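Local coordinates for protein 1,3-alpha-isomaltosidase (Kribbella flavida DSM 17836, PDB 5X3I) that hydrolyses the alpha-1,3-glucosidic linkages of a cyclic tetrasaccharide formed from starch, releasing isomaltose inside the cell, at residues T343-A348 with E461-D466; F364-D369 with P373-M378; A644-A649 with L677-L682. The protein carries 1 engineered substitution. One frame throughout, in Å; residues are numbered along the deposited sequence.

Interaction 1: T343-A348 with E461-D466; sequences TIWRDA and EHFDVD
The backbone O of Trp-345, whose indole meets the ring of Phe-463 across the contact, accepts Ala-348 N at 3.1 Å and so closes a type II beta turn running from Trp-345 to Ala-348. The turn carries the chain away while the indole points at the 461-466 segment. There the contact is a single T-shaped aromatic pair: the pyrrole edge of Trp-345 comes up against one face of Phe-463, with planes 68° apart and the centroid of the five-membered ring 4.7 Å from that of the phenyl ring. The nitrogen leads. Trp-345 NE1 lies 3.6 Å from Phe-463 CE2, offset toward the rim, while Trp-345 CD1 follows at 4.0 Å from the same carbon. With CG anti to its carbonyl carbon (chi1 -69°), Trp-345 carries its indole toward Phe-463, and the indole and the phenyl ring run past one another, pointing opposite ways. The other face of Phe-463 is met over its centre by CD2 of its own neighbour His-462, so the ring lies between an imidazole and an indole edge. The pair is buried where the loop following barrel strand 330-333 meets the one leading into strand 467-470; both rings rest on Pro-375 of helix 375-384, Trp-345 also touches Leu-459 of helix 457-461, and Val-465 packs on Leu-391 of strand 388-393.

Interaction 2: F364-D369 with P373-M378; sequences FSYRPD and PDPKAM
Tyr-366 lays one face of its ring against the pyrrolidine of Pro-375 in a CH-pi contact. Pro-375 CG sits over the middle of the ring, 4.1 Å from the centroid and only 12° off the ring normal, and the pyrrolidine lies aslant over the same face, with Pro-375 CD 4.0 Å from Tyr-366 CG. With CG anti to the carbonyl carbon (chi1 -54°), the phenol ring swings out from the short strand 365-366 toward the start of the helix. At the root of the ring Tyr-366 CB lies 3.2 Å from Pro-373 O; one residue on, the backbones meet directly, Pro-373 CA making a CA-H...O contact of 3.5 Å with Arg-367 O. Pro-373 CB reaches on to the carbonyl O of Pro-368. A water donates to both Tyr-366 O (2.7 Å) and Pro-373 O (2.9 Å), serving two carbonyls that cannot bond to one another. An alanine in place of Tyr-366 would take away the face under Pro-375 CG and CD, and is likely to leave a gap beside the first turn of the helix. That turn is fixed by Asp-374 at the N-cap: its OD1 accepts Ala-377 N at 3.2 Å, met from well above the carboxylate plane, and Pro-375 follows in the first helical position, where its missing N-H costs no bond. Such an N-capped, proline-led start belongs here to helix 375-384, which links the parallel barrel strands 330-333 and 388-393 in a beta-alpha-beta crossover of the TIM barrel.

Interaction 3: A644-A649 with L677-L682; sequences AARTIA and LGDELL
Arg-646 leaves its helix on the side facing Asp-679, and its chain can be traced out to a salt bridge with that carboxylate. CG stands beside the backbone N, and the chain stays extended about the CB-CG bond before it bends at the CG-CD bond (chi3 48°), which turns the guanidinium across the aspartate instead of letting it run straight on. CD is the first atom to come near, 3.8 Å from Asp-679 OD2. NE follows at 2.9 Å from OD2 of Asp-679 and donates to it, but the bond is weak, with an angle of 126° at the hydrogen. Beyond it, Arg-646 CZ lies 3.4 Å and Arg-646 NH2 3.3 Å from Asp-679 OD2, so this one oxygen sits close to much of the charged group. The planes of guanidinium and carboxylate are 67° apart, which excludes the flat, two-pronged pairing. A water makes up part of the difference: Arg-646 NH2 donates to it over 2.8 Å, and it donates in turn to Asp-679 OD1 over 2.9 Å. OD1 also forms a salt bridge with Arg-656, so the carboxylate balances positive charge from more than one direction and is likely to remain ionised. The contact joins the last turns of the long helix 622-650 to the tight turn between antiparallel strands 675-677 and 681-683 of the C-terminal sheet. Further back on the same helix, Gln-643 accepts Asp-679 N and the Tyr-639 hydroxyl bonds to Leu-677 O and Glu-680 N, so the turn is held to the helix at several points.

How the interactions relate
Interactions 1 and 2 touch on the TIM barrel, the aromatic pair of the first packing on Pro-375 of the second: Pro-375 CB lies 3.6 Å from Trp-345 CE2. Phe-463 CZ further packs 3.3 Å from Tyr-366 OH. Interaction 1 is the buried part, purely aromatic, whereas interaction 2 lies nearer the surface and mixes CH-pi packing with a bridging water and a helix cap. Interaction 3 stands apart, its centre about 35 Å from that of interaction 1 and about 42 Å from that of interaction 2. Also near the surface, it ties a helix to a hairpin turn by charge and water, not by rings.

Interaction 1: T343-A348 with E461-D466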
ATOM      1  N   THR A 343      10.675  16.671  -9.551  1.00 15.86           N
ATOM      2  CA  THR A 343       9.664  17.648  -9.820  1.00 14.03           C
ATOM      3  C   THR A 343      10.017  18.457 -11.063  1.00 13.26           C
ATOM      4  O   THR A 343       9.405  19.425 -11.344  1.00 12.93           O
ATOM      5  CB  THR A 343       9.366  18.535  -8.584  1.00 13.10           C
ATOM      6  OG1 THR A 343       8.195  19.300  -8.799  1.00 14.55           O
ATOM      7  CG2 THR A 343      10.535  19.427  -8.308  1.00 17.53           C
ATOM      8  N   ILE A 344      11.004  17.990 -11.806  1.00 15.49           N
ATOM      9  CA  ILE A 344      11.467  18.659 -13.030  1.00 13.86           C
ATOM     10  C   ILE A 344      11.758  17.648 -14.154  1.00 12.91           C
ATOM     11  O   ILE A 344      12.328  16.599 -13.896  1.00 16.69           O
ATOM     12  CB  ILE A 344      12.746  19.494 -12.733  1.00 14.01           C
ATOM     13  CG1 ILE A 344      12.412  20.697 -11.848  1.00 12.78           C
ATOM     14  CG2 ILE A 344      13.438  19.947 -14.015  1.00 11.86           C
ATOM     15  CD1 ILE A 344      13.627  21.452 -11.364  1.00 11.83           C
ATOM     16  N   TRP A 345      11.352  17.942 -15.389  1.00 11.76           N
ATOM     17  CA  TRP A 345      11.620  17.025 -16.505  1.00 12.97           C
ATOM     18  C   TRP A 345      13.132  16.794 -16.668  1.00 12.43           C
ATOM     19  O   TRP A 345      13.911  17.730 -16.585  1.00 16.79           O
ATOM     20  CB  TRP A 345      11.046  17.566 -17.821  1.00 15.27           C
ATOM     21  CG  TRP A 345       9.549  17.598 -17.937  1.00 10.66           C
ATOM     22  CD1 TRP A 345       8.724  18.658 -17.683  1.00 13.41           C
ATOM     23  CD2 TRP A 345       8.705  16.535 -18.382  1.00 11.32           C
ATOM     24  NE1 TRP A 345       7.413  18.313 -17.932  1.00 11.87           N
ATOM     25  CE2 TRP A 345       7.377  17.013 -18.359  1.00 11.67           C
ATOM     26  CE3 TRP A 345       8.940  15.224 -18.798  1.00 11.57           C
ATOM     27  CZ2 TRP A 345       6.301  16.226 -18.730  1.00 12.92           C
ATOM     28  CZ3 TRP A 345       7.862  14.445 -19.166  1.00 12.30           C
ATOM     29  CH2 TRP A 345       6.561  14.947 -19.126  1.00 11.27           C
ATOM     30  N   ARG A 346      13.542  15.554 -16.890  1.00 13.63           N
ATOM     31  CA  ARG A 346      14.952  15.276 -17.129  1.00 14.21           C
ATOM     32  C   ARG A 346      15.495  16.102 -18.300  1.00 17.14           C
ATOM     33  O   ARG A 346      14.816  16.275 -19.318  1.00 16.49           O
ATOM     34  CB  ARG A 346      15.195  13.793 -17.393  1.00 13.37           C
ATOM     35  CG  ARG A 346      16.670  13.458 -17.592  1.00 15.25           C
ATOM     36  CD  ARG A 346      16.965  11.986 -17.317  1.00 17.44           C
ATOM     37  NE  ARG A 346      16.424  11.101 -18.338  1.00 16.63           N
ATOM     38  CZ  ARG A 346      17.143  10.551 -19.310  1.00 18.59           C
ATOM     39  NH1 ARG A 346      18.443  10.802 -19.413  1.00 17.56           N
ATOM     40  NH2 ARG A 346      16.563   9.737 -20.173  1.00 19.43           N
ATOM     41  N   ASP A 347      16.716  16.595 -18.096  1.00 15.67           N
ATOM     42  CA  ASP A 347      17.474  17.468 -19.002  1.00 17.89           C
ATOM     43  C   ASP A 347      16.855  18.839 -19.226  1.00 16.87           C
ATOM     44  O   ASP A 347      17.200  19.519 -20.181  1.00 22.98           O
ATOM     45  CB  ASP A 347      17.660  16.793 -20.365  1.00 14.87           C
ATOM     46  CG  ASP A 347      18.465  15.529 -20.276  1.00 17.73           C
ATOM     47  OD1 ASP A 347      19.324  15.451 -19.384  1.00 23.97           O
ATOM     48  OD2 ASP A 347      18.241  14.603 -21.083  1.00 22.34           O
ATOM     49  N   ALA A 348      16.003  19.278 -18.311  1.00 18.02           N
ATOM     50  CA  ALA A 348      15.490  20.639 -18.376  1.00 17.75           C
ATOM     51  C   ALA A 348      16.595  21.603 -17.981  1.00 17.35           C
ATOM     52  O   ALA A 348      17.422  21.282 -17.136  1.00 19.66           O
ATOM     53  CB  ALA A 348      14.289  20.818 -17.475  1.00 17.15           C
ATOM     54  N   GLU A 461      -0.694  22.999 -14.293  1.00 14.07           N
ATOM     55  CA  GLU A 461      -1.262  24.221 -14.863  1.00 16.08           C
ATOM     56  C   GLU A 461      -0.731  24.548 -16.274  1.00 16.38           C
ATOM     57  O   GLU A 461      -1.498  24.929 -17.143  1.00 21.29           O
ATOM     58  CB  GLU A 461      -1.049  25.396 -13.904  1.00 15.93           C
ATOM     59  CG  GLU A 461      -1.851  25.215 -12.625  1.00 15.05           C
ATOM     60  CD  GLU A 461      -1.886  26.439 -11.731  1.00 18.97           C
ATOM     61  OE1 GLU A 461      -1.231  27.451 -12.040  1.00 18.72           O
ATOM     62  OE2 GLU A 461      -2.565  26.366 -10.686  1.00 21.25           O
ATOM     63  N   HIS A 462       0.565  24.386 -16.499  1.00 16.76           N
ATOM     64  CA  HIS A 462       1.134  24.593 -17.827  1.00 16.99           C
ATOM     65  C   HIS A 462       1.049  23.317 -18.659  1.00 16.44           C
ATOM     66  O   HIS A 462       0.470  23.327 -19.735  1.00 16.31           O
ATOM     67  CB  HIS A 462       2.576  25.089 -17.760  1.00 15.22           C
ATOM     68  CG  HIS A 462       3.238  25.183 -19.103  1.00 17.56           C
ATOM     69  ND1 HIS A 462       2.901  26.141 -20.038  1.00 18.36           N
ATOM     70  CD2 HIS A 462       4.203  24.424 -19.674  1.00 14.19           C
ATOM     71  CE1 HIS A 462       3.633  25.968 -21.124  1.00 19.14           C
ATOM     72  NE2 HIS A 462       4.435  24.937 -20.926  1.00 17.99           N
ATOM     73  N   PHE A 463       1.681  22.236 -18.201  1.00 14.70           N
ATOM     74  CA  PHE A 463       1.709  21.010 -18.993  1.00 13.67           C
ATOM     75  C   PHE A 463       0.394  20.217 -19.000  1.00 13.48           C
ATOM     76  O   PHE A 463       0.263  19.282 -19.769  1.00 15.20           O
ATOM     77  CB  PHE A 463       2.866  20.111 -18.535  1.00 14.39           C
ATOM     78  CG  PHE A 463       4.212  20.655 -18.887  1.00 14.34           C
ATOM     79  CD1 PHE A 463       4.655  20.639 -20.202  1.00 16.53           C
ATOM     80  CD2 PHE A 463       5.029  21.210 -17.917  1.00 13.39           C
ATOM     81  CE1 PHE A 463       5.892  21.163 -20.542  1.00 14.80           C
ATOM     82  CE2 PHE A 463       6.261  21.729 -18.241  1.00 15.08           C
ATOM     83  CZ  PHE A 463       6.700  21.706 -19.560  1.00 15.62           C
ATOM     84  N   ASP A 464      -0.567  20.594 -18.163  1.00 15.82           N
ATOM     85  CA  ASP A 464      -1.899  19.967 -18.140  1.00 13.85           C
ATOM     86  C   ASP A 464      -1.870  18.451 -17.810  1.00 15.87           C
ATOM     87  O   ASP A 464      -2.687  17.678 -18.303  1.00 13.40           O
ATOM     88  CB  ASP A 464      -2.605  20.200 -19.480  1.00 15.73           C
ATOM     89  CG  ASP A 464      -4.114  19.975 -19.398  1.00 19.58           C
ATOM     90  OD1 ASP A 464      -4.726  20.218 -18.338  1.00 19.43           O
ATOM     91  OD2 ASP A 464      -4.674  19.526 -20.402  1.00 21.73           O
ATOM     92  N   VAL A 465      -0.912  18.049 -16.978  1.00 12.06           N
ATOM     93  CA  VAL A 465      -0.839  16.676 -16.474  1.00 13.87           C
ATOM     94  C   VAL A 465      -2.146  16.298 -15.748  1.00 16.23           C
ATOM     95  O   VAL A 465      -2.746  17.116 -15.067  1.00 14.96           O
ATOM     96  CB  VAL A 465       0.402  16.517 -15.563  1.00 15.43           C
ATOM     97  CG1 VAL A 465       0.328  15.262 -14.693  1.00 13.01           C
ATOM     98  CG2 VAL A 465       1.658  16.516 -16.433  1.00 11.72           C
ATOM     99  N   ASP A 466      -2.615  15.079 -15.965  1.00 13.94           N
ATOM    100  CA  ASP A 466      -3.908  14.660 -15.449  1.00 13.11           C
ATOM    101  C   ASP A 466      -3.922  13.947 -14.094  1.00 12.43           C
ATOM    102  O   ASP A 466      -4.983  13.688 -13.546  1.00 13.05           O
ATOM    103  CB  ASP A 466      -4.565  13.777 -16.481  1.00 12.84           C
ATOM    104  CG  ASP A 466      -4.589  14.438 -17.839  1.00 10.38           C
ATOM    105  OD1 ASP A 466      -3.805  14.039 -18.691  1.00 12.84           O
ATOM    106  OD2 ASP A 466      -5.344  15.397 -18.005  1.00 14.25           O
TER

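Interaction 2: F364-D369 with P373-M378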
ATOM      1  N   PHE A 364      11.994  27.161 -17.487  1.00 14.90           N
ATOM      2  CA  PHE A 364      12.599  25.977 -18.085  1.00 15.96           C
ATOM      3  C   PHE A 364      12.791  26.089 -19.601  1.00 16.98           C
ATOM      4  O   PHE A 364      11.913  26.556 -20.315  1.00 17.93           O
ATOM      5  CB  PHE A 364      11.749  24.739 -17.774  1.00 15.62           C
ATOM      6  CG  PHE A 364      11.622  24.431 -16.302  1.00 13.96           C
ATOM      7  CD1 PHE A 364      12.713  23.958 -15.578  1.00 13.53           C
ATOM      8  CD2 PHE A 364      10.413  24.609 -15.642  1.00 12.56           C
ATOM      9  CE1 PHE A 364      12.599  23.672 -14.226  1.00 15.26           C
ATOM     10  CE2 PHE A 364      10.289  24.325 -14.285  1.00 12.49           C
ATOM     11  CZ  PHE A 364      11.380  23.857 -13.573  1.00 12.34           C
ATOM     12  N   SER A 365      13.948  25.651 -20.073  1.00 19.51           N
ATOM     13  CA  SER A 365      14.157  25.406 -21.494  1.00 19.82           C
ATOM     14  C   SER A 365      14.377  23.924 -21.689  1.00 18.39           C
ATOM     15  O   SER A 365      14.935  23.271 -20.825  1.00 19.72           O
ATOM     16  CB  SER A 365      15.358  26.184 -22.042  1.00 18.97           C
ATOM     17  OG  SER A 365      15.279  27.546 -21.683  1.00 28.34           O
ATOM     18  N   TYR A 366      13.955  23.410 -22.834  1.00 20.18           N
ATOM     19  CA  TYR A 366      14.112  22.005 -23.159  1.00 21.38           C
ATOM     20  C   TYR A 366      14.919  21.870 -24.456  1.00 22.55           C
ATOM     21  O   TYR A 366      14.548  22.398 -25.495  1.00 25.42           O
ATOM     22  CB  TYR A 366      12.732  21.337 -23.253  1.00 18.17           C
ATOM     23  CG  TYR A 366      11.920  21.561 -21.990  1.00 18.34           C
ATOM     24  CD1 TYR A 366      12.038  20.703 -20.904  1.00 16.04           C
ATOM     25  CD2 TYR A 366      11.074  22.657 -21.867  1.00 16.38           C
ATOM     26  CE1 TYR A 366      11.322  20.918 -19.732  1.00 16.27           C
ATOM     27  CE2 TYR A 366      10.355  22.878 -20.702  1.00 17.22           C
ATOM     28  CZ  TYR A 366      10.490  22.003 -19.636  1.00 14.48           C
ATOM     29  OH  TYR A 366       9.790  22.223 -18.484  1.00 16.12           O
ATOM     30  N   ARG A 367      16.041  21.177 -24.372  1.00 23.91           N
ATOM     31  CA  ARG A 367      16.976  21.098 -25.485  1.00 26.78           C
ATOM     32  C   ARG A 367      16.602  20.013 -26.479  1.00 24.23           C
ATOM     33  O   ARG A 367      16.158  18.934 -26.082  1.00 23.84           O
ATOM     34  CB  ARG A 367      18.389  20.866 -24.955  1.00 28.48           C
ATOM     35  CG  ARG A 367      18.952  22.085 -24.252  1.00 32.16           C
ATOM     36  CD  ARG A 367      18.910  23.280 -25.196  1.00 37.88           C
ATOM     37  NE  ARG A 367      18.373  24.488 -24.575  1.00 38.76           N
ATOM     38  CZ  ARG A 367      19.125  25.408 -23.983  1.00 42.34           C
ATOM     39  NH1 ARG A 367      20.439  25.242 -23.929  1.00 40.62           N
ATOM     40  NH2 ARG A 367      18.569  26.488 -23.450  1.00 37.21           N
ATOM     41  N   PRO A 368      16.797  20.296 -27.780  1.00 22.99           N
ATOM     42  CA  PRO A 368      16.414  19.389 -28.863  1.00 22.59           C
ATOM     43  C   PRO A 368      17.013  18.007 -28.699  1.00 19.47           C
ATOM     44  O   PRO A 368      16.417  17.038 -29.121  1.00 22.49           O
ATOM     45  CB  PRO A 368      16.974  20.076 -30.114  1.00 25.37           C
ATOM     46  CG  PRO A 368      17.055  21.490 -29.752  1.00 25.79           C
ATOM     47  CD  PRO A 368      17.433  21.515 -28.302  1.00 23.44           C
ATOM     48  N   ASP A 369      18.186  17.933 -28.091  1.00 20.54           N
ATOM     49  CA  ASP A 369      18.884  16.666 -27.914  1.00 20.82           C
ATOM     50  C   ASP A 369      18.638  16.033 -26.539  1.00 20.96           C
ATOM     51  O   ASP A 369      19.210  14.996 -26.218  1.00 23.13           O
ATOM     52  CB  ASP A 369      20.380  16.872 -28.148  1.00 24.78           C
ATOM     53  CG  ASP A 369      20.673  17.544 -29.490  1.00 36.39           C
ATOM     54  OD1 ASP A 369      19.846  17.429 -30.421  1.00 36.19           O
ATOM     55  OD2 ASP A 369      21.730  18.201 -29.624  1.00 40.95           O
ATOM     56  N   PRO A 373      12.617  16.708 -25.336  1.00 18.17           N
ATOM     57  CA  PRO A 373      12.813  17.955 -26.087  1.00 17.32           C
ATOM     58  C   PRO A 373      11.587  18.852 -26.073  1.00 16.39           C
ATOM     59  O   PRO A 373      11.739  20.061 -26.064  1.00 19.14           O
ATOM     60  CB  PRO A 373      13.120  17.474 -27.510  1.00 16.85           C
ATOM     61  CG  PRO A 373      12.570  16.106 -27.577  1.00 19.43           C
ATOM     62  CD  PRO A 373      12.705  15.523 -26.198  1.00 15.37           C
ATOM     63  N   ASP A 374      10.395  18.275 -26.128  1.00 16.72           N
ATOM     64  CA  ASP A 374       9.178  19.084 -26.112  1.00 15.00           C
ATOM     65  C   ASP A 374       8.041  18.386 -25.368  1.00 16.47           C
ATOM     66  O   ASP A 374       7.149  17.840 -25.992  1.00 17.19           O
ATOM     67  CB  ASP A 374       8.763  19.424 -27.546  1.00 15.71           C
ATOM     68  CG  ASP A 374       7.753  20.551 -27.614  1.00 18.53           C
ATOM     69  OD1 ASP A 374       7.132  20.879 -26.583  1.00 20.97           O
ATOM     70  OD2 ASP A 374       7.565  21.109 -28.713  1.00 25.10           O
ATOM     71  N   PRO A 375       8.074  18.389 -24.034  1.00 16.22           N
ATOM     72  CA  PRO A 375       7.057  17.624 -23.302  1.00 16.22           C
ATOM     73  C   PRO A 375       5.623  18.137 -23.494  1.00 14.20           C
ATOM     74  O   PRO A 375       4.713  17.322 -23.487  1.00 16.04           O
ATOM     75  CB  PRO A 375       7.501  17.766 -21.839  1.00 14.92           C
ATOM     76  CG  PRO A 375       8.466  18.910 -21.828  1.00 15.19           C
ATOM     77  CD  PRO A 375       9.143  18.866 -23.147  1.00 16.30           C
ATOM     78  N   LYS A 376       5.429  19.438 -23.687  1.00 16.15           N
ATOM     79  CA  LYS A 376       4.092  19.967 -23.936  1.00 15.39           C
ATOM     80  C   LYS A 376       3.518  19.418 -25.245  1.00 18.78           C
ATOM     81  O   LYS A 376       2.349  19.062 -25.306  1.00 17.57           O
ATOM     82  CB  LYS A 376       4.092  21.496 -23.965  1.00 15.82           C
ATOM     83  CG  LYS A 376       2.734  22.094 -24.357  1.00 19.96           C
ATOM     84  CD  LYS A 376       2.666  23.609 -24.170  1.00 24.43           C
ATOM     85  CE  LYS A 376       1.461  24.215 -24.925  1.00 25.07           C
ATOM     86  NZ  LYS A 376       0.165  23.525 -24.620  1.00 25.13           N
ATOM     87  N   ALA A 377       4.343  19.343 -26.285  1.00 18.36           N
ATOM     88  CA  ALA A 377       3.887  18.795 -27.560  1.00 15.63           C
ATOM     89  C   ALA A 377       3.509  17.324 -27.412  1.00 14.35           C
ATOM     90  O   ALA A 377       2.512  16.884 -27.964  1.00 17.58           O
ATOM     91  CB  ALA A 377       4.956  18.963 -28.639  1.00 17.28           C
ATOM     92  N   MET A 378       4.307  16.569 -26.663  1.00 15.15           N
ATOM     93  CA  MET A 378       3.998  15.165 -26.419  1.00 16.89           C
ATOM     94  C   MET A 378       2.637  15.025 -25.736  1.00 16.31           C
ATOM     95  O   MET A 378       1.790  14.251 -26.169  1.00 15.77           O
ATOM     96  CB  MET A 378       5.084  14.501 -25.563  1.00 15.33           C
ATOM     97  CG  MET A 378       4.762  13.056 -25.194  1.00 15.66           C
ATOM     98  SD  MET A 378       5.852  12.358 -23.936  1.00 17.09           S
ATOM     99  CE  MET A 378       5.557  13.461 -22.575  1.00 14.94           C
TER
HETATM  100  O   HOH W   1      13.578  21.394 -27.860  1.00 25.07           O

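Interaction 3: A644-A649 with L677-L682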
ATOM      1  N   ALA A 644     -19.952   2.831 -10.134  1.00 16.12           N
ATOM      2  CA  ALA A 644     -19.085   3.560  -9.209  1.00 17.50           C
ATOM      3  C   ALA A 644     -19.875   4.619  -8.462  1.00 17.50           C
ATOM      4  O   ALA A 644     -19.682   4.828  -7.261  1.00 17.69           O
ATOM      5  CB  ALA A 644     -17.914   4.201  -9.940  1.00 15.30           C
ATOM      6  N   ALA A 645     -20.765   5.292  -9.181  1.00 16.58           N
ATOM      7  CA  ALA A 645     -21.603   6.288  -8.563  1.00 15.08           C
ATOM      8  C   ALA A 645     -22.530   5.645  -7.516  1.00 16.26           C
ATOM      9  O   ALA A 645     -22.765   6.221  -6.468  1.00 17.29           O
ATOM     10  CB  ALA A 645     -22.411   7.033  -9.614  1.00 16.88           C
ATOM     11  N   ARG A 646     -23.055   4.462  -7.808  1.00 16.32           N
ATOM     12  CA  ARG A 646     -23.930   3.772  -6.855  1.00 18.52           C
ATOM     13  C   ARG A 646     -23.138   3.336  -5.611  1.00 19.10           C
ATOM     14  O   ARG A 646     -23.597   3.486  -4.481  1.00 19.21           O
ATOM     15  CB  ARG A 646     -24.609   2.568  -7.514  1.00 18.72           C
ATOM     16  CG  ARG A 646     -25.688   2.956  -8.527  1.00 19.51           C
ATOM     17  CD  ARG A 646     -26.510   1.763  -9.000  1.00 22.69           C
ATOM     18  NE  ARG A 646     -26.977   0.943  -7.886  1.00 30.17           N
ATOM     19  CZ  ARG A 646     -28.084   1.170  -7.182  1.00 34.39           C
ATOM     20  NH1 ARG A 646     -28.868   2.201  -7.470  1.00 31.92           N
ATOM     21  NH2 ARG A 646     -28.408   0.360  -6.178  1.00 33.84           N
ATOM     22  N   THR A 647     -21.936   2.824  -5.844  1.00 16.90           N
ATOM     23  CA  THR A 647     -21.049   2.430  -4.765  1.00 17.73           C
ATOM     24  C   THR A 647     -20.768   3.595  -3.834  1.00 18.06           C
ATOM     25  O   THR A 647     -20.785   3.446  -2.620  1.00 18.43           O
ATOM     26  CB  THR A 647     -19.742   1.857  -5.309  1.00 15.00           C
ATOM     27  OG1 THR A 647     -19.998   0.559  -5.844  1.00 14.14           O
ATOM     28  CG2 THR A 647     -18.674   1.748  -4.202  1.00 15.89           C
ATOM     29  N   ILE A 648     -20.557   4.769  -4.400  1.00 16.93           N
ATOM     30  CA  ILE A 648     -20.261   5.934  -3.590  1.00 14.86           C
ATOM     31  C   ILE A 648     -21.513   6.413  -2.853  1.00 22.04           C
ATOM     32  O   ILE A 648     -21.432   6.905  -1.724  1.00 22.68           O
ATOM     33  CB  ILE A 648     -19.668   7.047  -4.452  1.00 16.50           C
ATOM     34  CG1 ILE A 648     -18.194   6.729  -4.731  1.00 19.13           C
ATOM     35  CG2 ILE A 648     -19.808   8.411  -3.785  1.00 17.47           C
ATOM     36  CD1 ILE A 648     -17.610   7.476  -5.912  1.00 16.64           C
ATOM     37  N   ALA A 649     -22.668   6.252  -3.486  1.00 17.83           N
ATOM     38  CA  ALA A 649     -23.925   6.650  -2.869  1.00 18.27           C
ATOM     39  C   ALA A 649     -24.417   5.661  -1.816  1.00 18.77           C
ATOM     40  O   ALA A 649     -24.864   6.075  -0.768  1.00 22.99           O
ATOM     41  CB  ALA A 649     -25.009   6.850  -3.944  1.00 17.33           C
ATOM     42  N   LEU A 677     -19.123  -7.376  -9.935  1.00 17.13           N
ATOM     43  CA  LEU A 677     -18.650  -6.074 -10.375  1.00 16.33           C
ATOM     44  C   LEU A 677     -19.877  -5.183 -10.511  1.00 16.05           C
ATOM     45  O   LEU A 677     -20.648  -5.306 -11.462  1.00 20.88           O
ATOM     46  CB  LEU A 677     -17.898  -6.200 -11.699  1.00 17.94           C
ATOM     47  CG  LEU A 677     -17.398  -4.921 -12.384  1.00 16.19           C
ATOM     48  CD1 LEU A 677     -16.190  -4.377 -11.663  1.00 16.32           C
ATOM     49  CD2 LEU A 677     -17.058  -5.203 -13.835  1.00 14.70           C
ATOM     50  N   GLY A 678     -20.024  -4.247  -9.589  1.00 15.14           N
ATOM     51  CA  GLY A 678     -21.283  -3.545  -9.448  1.00 16.33           C
ATOM     52  C   GLY A 678     -22.420  -4.499  -9.108  1.00 17.66           C
ATOM     53  O   GLY A 678     -22.192  -5.653  -8.748  1.00 18.86           O
ATOM     54  N   ASP A 679     -23.649  -4.019  -9.242  1.00 20.21           N
ATOM     55  CA  ASP A 679     -24.834  -4.819  -8.952  1.00 19.00           C
ATOM     56  C   ASP A 679     -25.018  -6.000  -9.903  1.00 23.22           C
ATOM     57  O   ASP A 679     -25.419  -7.078  -9.480  1.00 26.66           O
ATOM     58  CB  ASP A 679     -26.096  -3.952  -9.010  1.00 20.54           C
ATOM     59  CG  ASP A 679     -26.146  -2.918  -7.921  1.00 18.73           C
ATOM     60  OD1 ASP A 679     -25.434  -3.083  -6.924  1.00 25.69           O
ATOM     61  OD2 ASP A 679     -26.907  -1.945  -8.050  1.00 26.44           O
ATOM     62  N   GLU A 680     -24.780  -5.780 -11.193  1.00 24.42           N
ATOM     63  CA  GLU A 680     -25.259  -6.714 -12.216  1.00 20.00           C
ATOM     64  C   GLU A 680     -24.377  -7.856 -12.714  1.00 18.56           C
ATOM     65  O   GLU A 680     -24.887  -8.780 -13.336  1.00 19.33           O
ATOM     66  CB  GLU A 680     -25.678  -5.898 -13.446  1.00 19.25           C
ATOM     67  CG  GLU A 680     -26.374  -4.585 -13.122  1.00 21.04           C
ATOM     68  CD  GLU A 680     -27.652  -4.747 -12.315  1.00 25.01           C
ATOM     69  OE1 GLU A 680     -28.136  -5.880 -12.152  1.00 26.35           O
ATOM     70  OE2 GLU A 680     -28.183  -3.727 -11.848  1.00 25.12           O
ATOM     71  N   LEU A 681     -23.081  -7.832 -12.440  1.00 19.12           N
ATOM     72  CA  LEU A 681     -22.196  -8.814 -13.061  1.00 16.30           C
ATOM     73  C   LEU A 681     -21.400  -9.606 -12.038  1.00 18.77           C
ATOM     74  O   LEU A 681     -20.789  -9.030 -11.155  1.00 21.87           O
ATOM     75  CB  LEU A 681     -21.219  -8.136 -14.025  1.00 14.34           C
ATOM     76  CG  LEU A 681     -21.746  -7.443 -15.283  1.00 17.67           C
ATOM     77  CD1 LEU A 681     -20.614  -6.686 -15.972  1.00 15.22           C
ATOM     78  CD2 LEU A 681     -22.374  -8.442 -16.229  1.00 15.29           C
ATOM     79  N   LEU A 682     -21.375 -10.923 -12.202  1.00 19.49           N
ATOM     80  CA  LEU A 682     -20.583 -11.794 -11.351  1.00 18.21           C
ATOM     81  C   LEU A 682     -19.373 -12.302 -12.122  1.00 18.64           C
ATOM     82  O   LEU A 682     -19.495 -12.866 -13.210  1.00 21.50           O
ATOM     83  CB  LEU A 682     -21.433 -12.958 -10.826  1.00 19.90           C
ATOM     84  CG  LEU A 682     -20.827 -13.832  -9.724  1.00 19.57           C
ATOM     85  CD1 LEU A 682     -21.919 -14.414  -8.865  1.00 23.43           C
ATOM     86  CD2 LEU A 682     -20.003 -14.943 -10.319  1.00 20.08           C
TER
HETATM   87  O   HOH W   2     -25.926  -0.680  -5.332  1.00 30.13           O